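Local coordinates for protein adenylyltransferase (Bartonella henselae str. Houston-1, PDB 5NH2) that transfers AMP from ATP to host target proteins by its Fido domain, an activity involved in virulence, and is seen here in complex with its antitoxin homologue BiaA, at residues E134-E139 against H174-S179; T16-N21 against N29-K34; G248-R251 against G257-L260; E113-L118 against N148-F153. One frame throughout, in Å; residues are numbered along the deposited sequence.

Interaction 1 of 4, residues E134-E139 against H174-S179; sequences EEFNSE and HQLNFS
Phe136, Asn137, His174 and Leu176 make the contact, which is mostly apolar. The side chains of Phe136 and His174 lie side by side, pointing opposite ways. His174 CD2 comes against the root of the phenylalanine, 3.6 Å from Phe136 CB. The same CD2 lies 3.7 Å from Phe136 CG. The two rings meet with planes 37° apart. Phe136 has CG anti to the backbone N (chi1 175°), which sends its ring off the helix and into the loop that follows helix 157-171. The far side of that ring meets Leu176 at the edge, with Phe136 CE2 4.1 Å from Leu176 CD1. The other methyl of the leucine, CD2, rests 4.0 Å from Asn137 OD1.

The polar link is indirect. No direct hydrogen bond crosses the contact, but one water donates both to Asn137 OD1 at 2.8 Å and to the backbone oxygen Gln175 O at 3.0 Å. The water bridges the helix side chain to the loop backbone. The other end of the asparagine amide, ND2, bonds to Ser210 OG, so the group is held at both its ends. The histidine is fixed through NE2, which bonds to Leu131 O just ahead of helix 133-150.

The contact lies in the Fido domain and fastens the start of helix 133-150 to the loop 174-179. Helix 157-171 packs on Phe136 through Leu168 and Ala169. Helix 200-208 covers Asn137 and Leu176 with Phe206.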
loop_
_atom_site.group_PDB
_atom_site.type_symbol
_atom_site.label_atom_id
_atom_site.label_comp_id
_atom_site.label_asym_id
_atom_site.label_seq_id
_atom_site.Cartn_x
_atom_site.Cartn_y
_atom_site.Cartn_z
ATOM N N GLU A 134 6.876 6.477 17.740
ATOM C CA GLU A 134 5.494 6.610 18.196
ATOM C C GLU A 134 4.930 7.988 17.861
ATOM O O GLU A 134 3.810 8.104 17.353
ATOM C CB GLU A 134 5.427 6.348 19.691
ATOM C CG GLU A 134 5.211 4.903 20.014
ATOM C CD GLU A 134 6.506 4.156 20.174
ATOM O OE1 GLU A 134 7.582 4.757 19.891
ATOM O OE2 GLU A 134 6.441 2.973 20.590
ATOM N N GLU A 135 5.713 9.039 18.117
ATOM C CA GLU A 135 5.330 10.399 17.728
ATOM C C GLU A 135 5.033 10.497 16.224
ATOM O O GLU A 135 3.946 10.940 15.810
ATOM C CB GLU A 135 6.449 11.369 18.129
ATOM C CG GLU A 135 6.786 11.351 19.596
ATOM C CD GLU A 135 8.041 12.196 19.963
ATOM O OE1 GLU A 135 8.924 12.401 19.088
ATOM O OE2 GLU A 135 8.145 12.648 21.139
ATOM N N PHE A 136 6.009 10.101 15.394
ATOM C CA PHE A 136 5.823 10.093 13.954
ATOM C C PHE A 136 4.533 9.376 13.587
ATOM O O PHE A 136 3.719 9.925 12.848
ATOM C CB PHE A 136 7.010 9.451 13.238
ATOM C CG PHE A 136 6.809 9.306 11.739
ATOM C CD1 PHE A 136 7.127 10.338 10.876
ATOM C CD2 PHE A 136 6.293 8.120 11.203
ATOM C CE1 PHE A 136 6.910 10.205 9.507
ATOM C CE2 PHE A 136 6.090 7.966 9.823
ATOM C CZ PHE A 136 6.396 9.016 8.971
ATOM N N ASN A 137 4.304 8.168 14.122
ATOM C CA ASN A 137 3.100 7.432 13.738
ATOM C C ASN A 137 1.816 8.196 14.124
ATOM O O ASN A 137 0.875 8.276 13.325
ATOM C CB ASN A 137 3.097 6.024 14.343
ATOM C CG ASN A 137 4.110 5.033 13.635
ATOM O OD1 ASN A 137 4.672 5.333 12.577
ATOM N ND2 ASN A 137 4.327 3.847 14.257
ATOM N N SER A 138 1.770 8.809 15.317
ATOM C CA SER A 138 0.533 9.497 15.683
ATOM C C SER A 138 0.252 10.645 14.731
ATOM O O SER A 138 -0.889 10.802 14.266
ATOM C CB SER A 138 0.571 9.986 17.132
ATOM O OG SER A 138 1.537 11.002 17.316
ATOM N N GLU A 139 1.289 11.420 14.375
ATOM C CA GLU A 139 1.112 12.474 13.364
ATOM C C GLU A 139 0.725 11.901 11.981
ATOM O O GLU A 139 -0.282 12.306 11.349
ATOM C CB GLU A 139 2.403 13.297 13.281
ATOM C CG GLU A 139 2.694 14.100 14.522
ATOM C CD GLU A 139 1.762 15.307 14.722
ATOM O OE1 GLU A 139 1.695 15.780 15.864
ATOM O OE2 GLU A 139 1.111 15.805 13.769
ATOM N N HIS A 174 12.173 6.616 9.882
ATOM C CA HIS A 174 11.369 5.468 10.310
ATOM C C HIS A 174 10.971 4.685 9.070
ATOM O O HIS A 174 11.506 4.925 7.981
ATOM C CB HIS A 174 10.136 5.910 11.111
ATOM C CG HIS A 174 10.465 6.884 12.194
ATOM N ND1 HIS A 174 11.147 6.519 13.335
ATOM C CD2 HIS A 174 10.279 8.223 12.277
ATOM C CE1 HIS A 174 11.352 7.591 14.083
ATOM N NE2 HIS A 174 10.831 8.638 13.467
ATOM N N GLN A 175 10.088 3.714 9.223
ATOM C CA GLN A 175 9.629 2.945 8.080
ATOM C C GLN A 175 8.172 2.580 8.277
ATOM O O GLN A 175 7.682 2.473 9.412
ATOM C CB GLN A 175 10.475 1.673 7.850
ATOM C CG GLN A 175 10.497 0.690 9.011
ATOM C CD GLN A 175 11.536 -0.410 8.789
ATOM O OE1 GLN A 175 11.470 -1.141 7.796
ATOM N NE2 GLN A 175 12.501 -0.521 9.698
ATOM N N LEU A 176 7.491 2.396 7.148
ATOM C CA LEU A 176 6.122 1.903 7.093
ATOM C C LEU A 176 6.121 0.804 6.036
ATOM O O LEU A 176 6.303 1.083 4.844
ATOM C CB LEU A 176 5.143 3.043 6.735
ATOM C CG LEU A 176 4.958 4.046 7.865
ATOM C CD1 LEU A 176 4.081 5.261 7.458
ATOM C CD2 LEU A 176 4.361 3.383 9.132
ATOM N N ASN A 177 5.904 -0.442 6.439
ATOM C CA ASN A 177 6.050 -1.527 5.468
ATOM C C ASN A 177 4.664 -2.051 5.111
ATOM O O ASN A 177 4.175 -3.011 5.720
ATOM C CB ASN A 177 6.963 -2.634 6.012
ATOM C CG ASN A 177 7.434 -3.576 4.915
ATOM O OD1 ASN A 177 6.737 -3.752 3.896
ATOM N ND2 ASN A 177 8.602 -4.185 5.106
ATOM N N PHE A 178 4.112 -1.508 4.017
ATOM C CA PHE A 178 2.725 -1.756 3.659
ATOM C C PHE A 178 2.550 -3.109 3.011
ATOM O O PHE A 178 1.429 -3.640 2.984
ATOM C CB PHE A 178 2.196 -0.656 2.732
ATOM C CG PHE A 178 1.759 0.572 3.465
ATOM C CD1 PHE A 178 0.556 0.578 4.183
ATOM C CD2 PHE A 178 2.541 1.705 3.456
ATOM C CE1 PHE A 178 0.127 1.697 4.855
ATOM C CE2 PHE A 178 2.138 2.831 4.157
ATOM C CZ PHE A 178 0.923 2.831 4.859
ATOM N N SER A 179 3.639 -3.693 2.524
ATOM C CA SER A 179 3.529 -5.010 1.938
ATOM C C SER A 179 3.185 -6.065 2.979
ATOM O O SER A 179 2.914 -7.214 2.615
ATOM C CB SER A 179 4.826 -5.339 1.178
ATOM O OG SER A 179 5.771 -5.909 2.048
HETATM O O HOH W 1 6.907 4.828 11.023
#

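Interaction 2 of 4, residues T16-N21 against N29-K34; sequences TTTLKN and NAFLEK
Phe31 is met by Thr18, Leu19 and Asn21, where the loop that leads into helix 28-46 doubles back along that helix, beside the ATP site of the Fic enzyme. Seven residues separate the two segments. With chi1 at 158° the Phe31 ring swings opposite the backbone N, which carries it from the helix surface to the loop.

Asn21 and Phe31 lie along each other, their side chains heading opposite ways. The amide plane is inclined 26° to the ring plane. ND2 comes closest, 3.3 Å from Phe31 CD1, and Asn21 CB is 3.8 Å from Phe31 CE1. The methyl of Thr18, CG2, touches the base of the phenylalanine, 4.1 Å from Phe31 CB. The threonine hydroxyl is engaged with Lys26 O. Leu19 adds a looser apolar touch, with Leu19 CB 4.4 Å from Phe31 CZ.

The side chain of Leu19 is also about 4 Å from that of Glu155, a residue of the ATP site, so the loop runs beside the nucleotide pocket. Lys20 leaves the helix at its CB, and its NZ forms a salt bridge with Asp87. The amide of Asn21 is tied down by two acceptors, Ile25 O and Leu19 O, the latter two residues back. That second bond, from Asn21 ND2 to Leu19 O, is 2.8 Å long with an N-H...O angle of 152°.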
loop_
_atom_site.group_PDB
_atom_site.type_symbol
_atom_site.label_atom_id
_atom_site.label_comp_id
_atom_site.label_asym_id
_atom_site.label_seq_id
_atom_site.Cartn_x
_atom_site.Cartn_y
_atom_site.Cartn_z
ATOM N N THR A 16 -18.227 2.778 -23.167
ATOM C CA THR A 16 -17.454 1.826 -22.396
ATOM C C THR A 16 -17.234 2.356 -20.994
ATOM O O THR A 16 -17.494 3.522 -20.698
ATOM C CB THR A 16 -16.105 1.538 -23.024
ATOM O OG1 THR A 16 -15.671 0.249 -22.562
ATOM C CG2 THR A 16 -15.097 2.596 -22.588
ATOM N N THR A 17 -16.756 1.464 -20.133
ATOM C CA THR A 17 -16.291 1.764 -18.788
ATOM C C THR A 17 -14.759 1.933 -18.690
ATOM O O THR A 17 -14.220 2.002 -17.582
ATOM C CB THR A 17 -16.797 0.675 -17.837
ATOM O OG1 THR A 17 -16.912 1.221 -16.521
ATOM C CG2 THR A 17 -15.865 -0.521 -17.824
ATOM N N THR A 18 -14.049 1.969 -19.822
ATOM C CA THR A 18 -12.589 2.007 -19.857
ATOM C C THR A 18 -12.052 3.441 -19.923
ATOM O O THR A 18 -12.456 4.224 -20.793
ATOM C CB THR A 18 -12.078 1.217 -21.066
ATOM O OG1 THR A 18 -12.638 -0.097 -21.049
ATOM C CG2 THR A 18 -10.530 1.118 -21.068
ATOM N N LEU A 19 -11.096 3.758 -19.036
ATOM C CA LEU A 19 -10.491 5.086 -18.988
ATOM C C LEU A 19 -9.662 5.340 -20.250
ATOM O O LEU A 19 -8.844 4.501 -20.649
ATOM C CB LEU A 19 -9.618 5.217 -17.733
ATOM C CG LEU A 19 -10.256 5.397 -16.338
ATOM C CD1 LEU A 19 -9.201 5.108 -15.274
ATOM C CD2 LEU A 19 -10.830 6.802 -16.116
ATOM N N LYS A 20 -9.882 6.495 -20.886
ATOM C CA LYS A 20 -9.045 6.898 -22.013
ATOM C C LYS A 20 -7.581 6.783 -21.618
ATOM O O LYS A 20 -7.191 7.213 -20.529
ATOM C CB LYS A 20 -9.370 8.335 -22.429
ATOM C CG LYS A 20 -10.736 8.515 -23.138
ATOM C CD LYS A 20 -11.178 9.955 -23.023
ATOM C CE LYS A 20 -12.228 10.302 -24.086
ATOM N NZ LYS A 20 -12.590 11.781 -24.161
ATOM N N ASN A 21 -6.781 6.147 -22.469
ATOM C CA ASN A 21 -5.383 5.921 -22.122
ATOM C C ASN A 21 -4.499 6.126 -23.345
ATOM O O ASN A 21 -4.964 6.126 -24.487
ATOM C CB ASN A 21 -5.162 4.509 -21.543
ATOM C CG ASN A 21 -5.754 3.406 -22.435
ATOM O OD1 ASN A 21 -5.114 2.927 -23.376
ATOM N ND2 ASN A 21 -6.992 3.028 -22.149
ATOM N N ASN A 29 -9.730 -5.332 -19.530
ATOM C CA ASN A 29 -8.703 -6.159 -18.896
ATOM C C ASN A 29 -7.324 -5.968 -19.531
ATOM O O ASN A 29 -6.314 -6.015 -18.818
ATOM C CB ASN A 29 -9.108 -7.641 -18.917
ATOM C CG ASN A 29 -10.043 -8.009 -17.763
ATOM O OD1 ASN A 29 -10.316 -7.190 -16.880
ATOM N ND2 ASN A 29 -10.526 -9.247 -17.761
ATOM N N ALA A 30 -7.249 -5.770 -20.853
ATOM C CA ALA A 30 -5.954 -5.522 -21.488
ATOM C C ALA A 30 -5.386 -4.183 -21.049
ATOM O O ALA A 30 -4.171 -4.049 -20.795
ATOM C CB ALA A 30 -6.102 -5.561 -23.002
ATOM N N PHE A 31 -6.262 -3.184 -20.930
ATOM C CA PHE A 31 -5.852 -1.929 -20.338
ATOM C C PHE A 31 -5.308 -2.147 -18.923
ATOM O O PHE A 31 -4.251 -1.621 -18.586
ATOM C CB PHE A 31 -7.025 -0.936 -20.345
ATOM C CG PHE A 31 -6.876 0.143 -19.347
ATOM C CD1 PHE A 31 -5.979 1.191 -19.578
ATOM C CD2 PHE A 31 -7.576 0.092 -18.139
ATOM C CE1 PHE A 31 -5.793 2.197 -18.639
ATOM C CE2 PHE A 31 -7.402 1.092 -17.181
ATOM C CZ PHE A 31 -6.495 2.155 -17.436
ATOM N N LEU A 32 -5.988 -2.950 -18.097
ATOM C CA LEU A 32 -5.529 -3.142 -16.722
ATOM C C LEU A 32 -4.170 -3.827 -16.662
ATOM O O LEU A 32 -3.316 -3.440 -15.864
ATOM C CB LEU A 32 -6.543 -3.958 -15.930
ATOM C CG LEU A 32 -7.900 -3.356 -15.580
ATOM C CD1 LEU A 32 -8.778 -4.387 -14.890
ATOM C CD2 LEU A 32 -7.723 -2.139 -14.706
ATOM N N GLU A 33 -3.962 -4.868 -17.476
ATOM C CA GLU A 33 -2.688 -5.583 -17.480
ATOM C C GLU A 33 -1.540 -4.695 -17.954
ATOM O O GLU A 33 -0.442 -4.731 -17.369
ATOM C CB GLU A 33 -2.805 -6.834 -18.353
ATOM C CG GLU A 33 -3.640 -7.950 -17.747
ATOM C CD GLU A 33 -3.825 -9.131 -18.693
ATOM O OE1 GLU A 33 -3.556 -9.009 -19.904
ATOM O OE2 GLU A 33 -4.226 -10.201 -18.220
ATOM N N LYS A 34 -1.782 -3.863 -18.984
ATOM C CA LYS A 34 -0.717 -3.008 -19.504
ATOM C C LYS A 34 -0.438 -1.805 -18.594
ATOM O O LYS A 34 0.734 -1.470 -18.342
ATOM C CB LYS A 34 -1.049 -2.554 -20.933
ATOM C CG LYS A 34 0.005 -1.609 -21.566
ATOM C CD LYS A 34 1.311 -2.362 -21.928
ATOM C CE LYS A 34 2.496 -1.394 -21.876
ATOM N NZ LYS A 34 3.766 -1.900 -22.450
#

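Interaction 3 of 4, residues G248-R251 against G257-L260; sequences GTYR and GFAL
A β hairpin of the intracellular delivery domain, a family of the OB clan, pairs Tyr250 with Leu260 across its two antiparallel strands. They form a non-hydrogen-bonded pair, with CA atoms 5.0 Å apart and both side chains on the same face of the sheet. The short strand segments run at 143° to each other, well twisted from strict antiparallel. One backbone hydrogen bond joins them, from Arg251 N to Ala259 O at 3.0 Å. Thr249 bonds through its backbone to Asn261 beyond the pair.

Leu260 reaches over the neighbouring strand. Its CD1 lies 3.4 Å from Thr249 O. Arg251 and Ala259, joined by the backbone bond, also touch through their side chains, with Arg251 CG 3.7 Å from Ala259 CB. Strand 287-291 lies next to 245-253 in the sheet. Its Ile288 touches both Tyr250 and Leu260, and Phe290 touches Leu260.

Phe258 meets Phe290 edge-to-face. It also joins Tyr250 across the hairpin, where the side chains cross at about a right angle. Phe258 CD2 is at the edge of the tyrosine ring, 4.0 Å from Tyr250 CE1.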
loop_
_atom_site.group_PDB
_atom_site.type_symbol
_atom_site.label_atom_id
_atom_site.label_comp_id
_atom_site.label_asym_id
_atom_site.label_seq_id
_atom_site.Cartn_x
_atom_site.Cartn_y
_atom_site.Cartn_z
ATOM N N GLY A 248 -7.505 -19.544 20.496
ATOM C CA GLY A 248 -7.775 -20.168 19.219
ATOM C C GLY A 248 -6.839 -21.324 18.930
ATOM O O GLY A 248 -6.209 -21.891 19.825
ATOM N N THR A 249 -6.768 -21.671 17.655
ATOM C CA THR A 249 -6.141 -22.902 17.198
ATOM C C THR A 249 -4.668 -22.647 16.913
ATOM O O THR A 249 -4.333 -21.793 16.083
ATOM C CB THR A 249 -6.863 -23.400 15.947
ATOM O OG1 THR A 249 -8.068 -24.063 16.340
ATOM C CG2 THR A 249 -5.984 -24.326 15.122
ATOM N N TYR A 250 -3.794 -23.384 17.598
ATOM C CA TYR A 250 -2.368 -23.249 17.354
ATOM C C TYR A 250 -2.037 -23.607 15.906
ATOM O O TYR A 250 -2.330 -24.717 15.454
ATOM C CB TYR A 250 -1.611 -24.152 18.317
ATOM C CG TYR A 250 -0.132 -23.928 18.249
ATOM C CD1 TYR A 250 0.410 -22.672 18.492
ATOM C CD2 TYR A 250 0.721 -24.951 17.907
ATOM C CE1 TYR A 250 1.780 -22.464 18.427
ATOM C CE2 TYR A 250 2.080 -24.747 17.842
ATOM C CZ TYR A 250 2.602 -23.510 18.101
ATOM O OH TYR A 250 3.950 -23.336 18.006
ATOM N N ARG A 251 -1.419 -22.669 15.183
ATOM C CA ARG A 251 -1.195 -22.780 13.745
ATOM C C ARG A 251 0.214 -23.243 13.394
ATOM O O ARG A 251 0.502 -23.516 12.225
ATOM C CB ARG A 251 -1.503 -21.415 13.087
ATOM C CG ARG A 251 -1.106 -21.205 11.616
ATOM C CD ARG A 251 -2.165 -21.702 10.639
ATOM N NE ARG A 251 -1.629 -21.833 9.281
ATOM C CZ ARG A 251 -2.255 -22.463 8.288
ATOM N NH1 ARG A 251 -3.447 -23.016 8.501
ATOM N NH2 ARG A 251 -1.693 -22.539 7.080
ATOM N N GLY A 257 8.757 -16.545 15.008
ATOM C CA GLY A 257 7.446 -16.253 15.556
ATOM C C GLY A 257 6.522 -17.442 15.428
ATOM O O GLY A 257 6.860 -18.455 14.802
ATOM N N PHE A 258 5.367 -17.326 16.077
ATOM C CA PHE A 258 4.310 -18.323 15.965
ATOM C C PHE A 258 3.007 -17.643 15.589
ATOM O O PHE A 258 2.821 -16.442 15.794
ATOM C CB PHE A 258 4.097 -19.128 17.253
ATOM C CG PHE A 258 3.491 -18.332 18.366
ATOM C CD1 PHE A 258 4.272 -17.465 19.111
ATOM C CD2 PHE A 258 2.138 -18.446 18.671
ATOM C CE1 PHE A 258 3.736 -16.730 20.142
ATOM C CE2 PHE A 258 1.574 -17.713 19.717
ATOM C CZ PHE A 258 2.383 -16.844 20.451
ATOM N N ALA A 259 2.094 -18.457 15.061
ATOM C CA ALA A 259 0.812 -18.019 14.546
ATOM C C ALA A 259 -0.304 -18.742 15.278
ATOM O O ALA A 259 -0.220 -19.950 15.552
ATOM C CB ALA A 259 0.680 -18.276 13.039
ATOM N N LEU A 260 -1.335 -17.964 15.582
ATOM C CA LEU A 260 -2.572 -18.373 16.222
ATOM C C LEU A 260 -3.732 -18.055 15.279
ATOM O O LEU A 260 -3.685 -17.075 14.520
ATOM C CB LEU A 260 -2.730 -17.611 17.537
ATOM C CG LEU A 260 -3.586 -18.162 18.646
ATOM C CD1 LEU A 260 -3.463 -19.670 18.634
ATOM C CD2 LEU A 260 -3.056 -17.589 19.945
#

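Interaction 4 of 4, residues E113-L118 against N148-F153; sequences EGLQRL and NQLHPF
Leu150 packs on Gly114 and Leu115 just before the Fic signature HPFREGNGRTQR, which begins at His151 as helix 133-150 ends. The contact is made by van der Waals packing, and no hydrogen bond crosses it.

The first part is side chain on backbone. Gly114 has no side chain, so Leu150 can lie directly on the main chain of helix 109-124. Its CD2 sits 3.6 Å from Gly114 CA, and its CD1 sits 3.6 Å from Gly114 C. A chi1 of -66° points the leucine at that helix, and with chi2 at 175° both methyls reach Gly114.

The second part is side chain on side chain. Leu115 and Leu150 run antiparallel to each other, with Leu115 CD2 3.9 Å from Leu150 CD1.

After the helix, His151 takes a positive phi of 56° and the chain turns into the signature loop. Pro152 there touches the end of Leu115. Its ring also lies beside Asn157 of the ATP site, whose OD1 accepts a bond from Phe153 N. Leu78 touches both Leu115 and Pro152. Leu115 and the proline meet at an oblique angle, with Leu115 CD1 4.2 Å from Pro152 CB.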
loop_
_atom_site.group_PDB
_atom_site.type_symbol
_atom_site.label_atom_id
_atom_site.label_comp_id
_atom_site.label_asym_id
_atom_site.label_seq_id
_atom_site.Cartn_x
_atom_site.Cartn_y
_atom_site.Cartn_z
ATOM N N GLU A 113 -9.161 22.724 -0.199
ATOM C CA GLU A 113 -8.927 23.090 1.188
ATOM C C GLU A 113 -8.134 22.004 1.911
ATOM O O GLU A 113 -7.102 22.290 2.546
ATOM C CB GLU A 113 -10.262 23.314 1.895
ATOM C CG GLU A 113 -11.133 24.428 1.331
ATOM C CD GLU A 113 -12.567 24.356 1.872
ATOM O OE1 GLU A 113 -13.526 24.602 1.108
ATOM O OE2 GLU A 113 -12.734 24.028 3.069
ATOM N N GLY A 114 -8.580 20.738 1.768
ATOM C CA GLY A 114 -7.896 19.646 2.432
ATOM C C GLY A 114 -6.428 19.576 2.045
ATOM O O GLY A 114 -5.553 19.424 2.913
ATOM N N LEU A 115 -6.124 19.746 0.742
ATOM C CA LEU A 115 -4.715 19.601 0.353
ATOM C C LEU A 115 -3.889 20.758 0.895
ATOM O O LEU A 115 -2.758 20.551 1.362
ATOM C CB LEU A 115 -4.557 19.495 -1.153
ATOM C CG LEU A 115 -5.113 18.200 -1.716
ATOM C CD1 LEU A 115 -5.243 18.277 -3.243
ATOM C CD2 LEU A 115 -4.209 17.026 -1.239
ATOM N N GLN A 116 -4.474 21.971 0.911
ATOM C CA GLN A 116 -3.768 23.104 1.501
ATOM C C GLN A 116 -3.449 22.811 2.960
ATOM O O GLN A 116 -2.308 23.013 3.408
ATOM C CB GLN A 116 -4.596 24.385 1.331
ATOM C CG GLN A 116 -4.815 24.600 -0.121
ATOM C CD GLN A 116 -5.656 25.798 -0.446
ATOM O OE1 GLN A 116 -6.286 26.408 0.420
ATOM N NE2 GLN A 116 -5.689 26.137 -1.714
ATOM N N ARG A 117 -4.404 22.195 3.676
ATOM C CA ARG A 117 -4.157 21.848 5.076
ATOM C C ARG A 117 -2.998 20.868 5.205
ATOM O O ARG A 117 -2.089 21.069 6.032
ATOM C CB ARG A 117 -5.403 21.265 5.704
ATOM C CG ARG A 117 -5.703 21.957 7.004
ATOM C CD ARG A 117 -7.181 21.836 7.358
ATOM N NE ARG A 117 -8.033 22.625 6.492
ATOM C CZ ARG A 117 -8.924 22.106 5.653
ATOM N NH1 ARG A 117 -9.073 20.782 5.567
ATOM N NH2 ARG A 117 -9.672 22.912 4.901
ATOM N N LEU A 118 -2.977 19.838 4.344
ATOM C CA LEU A 118 -1.880 18.893 4.415
ATOM C C LEU A 118 -0.557 19.599 4.143
ATOM O O LEU A 118 0.404 19.447 4.922
ATOM C CB LEU A 118 -2.121 17.734 3.467
ATOM C CG LEU A 118 -0.878 16.859 3.290
ATOM C CD1 LEU A 118 -1.135 15.469 3.800
ATOM C CD2 LEU A 118 -0.379 16.823 1.829
ATOM N N ASN A 148 -6.902 9.851 2.897
ATOM C CA ASN A 148 -7.842 8.798 2.508
ATOM C C ASN A 148 -9.172 9.392 2.094
ATOM O O ASN A 148 -9.766 8.964 1.097
ATOM C CB ASN A 148 -8.083 7.813 3.652
ATOM C CG ASN A 148 -7.697 6.423 3.295
ATOM O OD1 ASN A 148 -6.757 6.216 2.532
ATOM N ND2 ASN A 148 -8.409 5.446 3.843
ATOM N N GLN A 149 -9.670 10.355 2.889
ATOM C CA GLN A 149 -10.958 10.976 2.612
ATOM C C GLN A 149 -10.889 11.883 1.386
ATOM O O GLN A 149 -11.868 11.982 0.630
ATOM C CB GLN A 149 -11.436 11.751 3.847
ATOM C CG GLN A 149 -12.895 12.209 3.771
ATOM C CD GLN A 149 -13.022 13.666 3.302
ATOM O OE1 GLN A 149 -12.021 14.395 3.243
ATOM N NE2 GLN A 149 -14.256 14.094 2.973
ATOM N N LEU A 150 -9.742 12.525 1.158
ATOM C CA LEU A 150 -9.663 13.510 0.095
ATOM C C LEU A 150 -9.639 12.820 -1.267
ATOM O O LEU A 150 -10.436 13.160 -2.155
ATOM C CB LEU A 150 -8.453 14.419 0.322
ATOM C CG LEU A 150 -8.314 15.400 1.522
ATOM C CD1 LEU A 150 -6.896 16.060 1.478
ATOM C CD2 LEU A 150 -9.442 16.499 1.659
ATOM N N HIS A 151 -8.789 11.781 -1.422
ATOM C CA HIS A 151 -8.859 10.828 -2.536
ATOM C C HIS A 151 -8.793 11.656 -3.812
ATOM O O HIS A 151 -9.728 11.658 -4.622
ATOM C CB HIS A 151 -10.158 10.004 -2.405
ATOM C CG HIS A 151 -10.254 8.826 -3.319
ATOM N ND1 HIS A 151 -9.703 7.596 -3.016
ATOM C CD2 HIS A 151 -10.880 8.675 -4.516
ATOM C CE1 HIS A 151 -9.962 6.746 -4.003
ATOM N NE2 HIS A 151 -10.656 7.383 -4.936
ATOM N N PRO A 152 -7.776 12.505 -3.920
ATOM C CA PRO A 152 -7.845 13.623 -4.868
ATOM C C PRO A 152 -7.661 13.254 -6.329
ATOM O O PRO A 152 -7.794 14.175 -7.155
ATOM C CB PRO A 152 -6.711 14.572 -4.407
ATOM C CG PRO A 152 -5.659 13.655 -3.822
ATOM C CD PRO A 152 -6.481 12.458 -3.187
ATOM N N PHE A 153 -7.237 12.024 -6.682
ATOM C CA PHE A 153 -7.009 11.672 -8.086
ATOM C C PHE A 153 -8.192 10.900 -8.664
ATOM O O PHE A 153 -8.974 10.286 -7.939
ATOM C CB PHE A 153 -5.713 10.860 -8.303
ATOM C CG PHE A 153 -4.480 11.576 -7.840
ATOM C CD1 PHE A 153 -3.864 12.505 -8.657
ATOM C CD2 PHE A 153 -3.967 11.350 -6.560
ATOM C CE1 PHE A 153 -2.745 13.196 -8.230
ATOM C CE2 PHE A 153 -2.847 12.049 -6.112
ATOM C CZ PHE A 153 -2.224 12.973 -6.939
#

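How the interactions relate
From the N terminus, interaction 2 comes first and closes a short loop, laying the loop before helix 28-46 against that helix. Interaction 4 opens next, on helix 109-124, and interaction 1 opens before interaction 4 has closed. Their segments alternate along the chain, so the two cross. Both use helix 133-150: 134-139 near its start ties to the loop after helix 157-171, and 148-153, the last turn of the helix and the loop after it, ties to helix 109-124. Their centres are about 20 Å apart, and both lie in the Fido domain. Interaction 3 follows in series and closes a hairpin in the intracellular delivery domain, its centre about 40 Å from that of interaction 4.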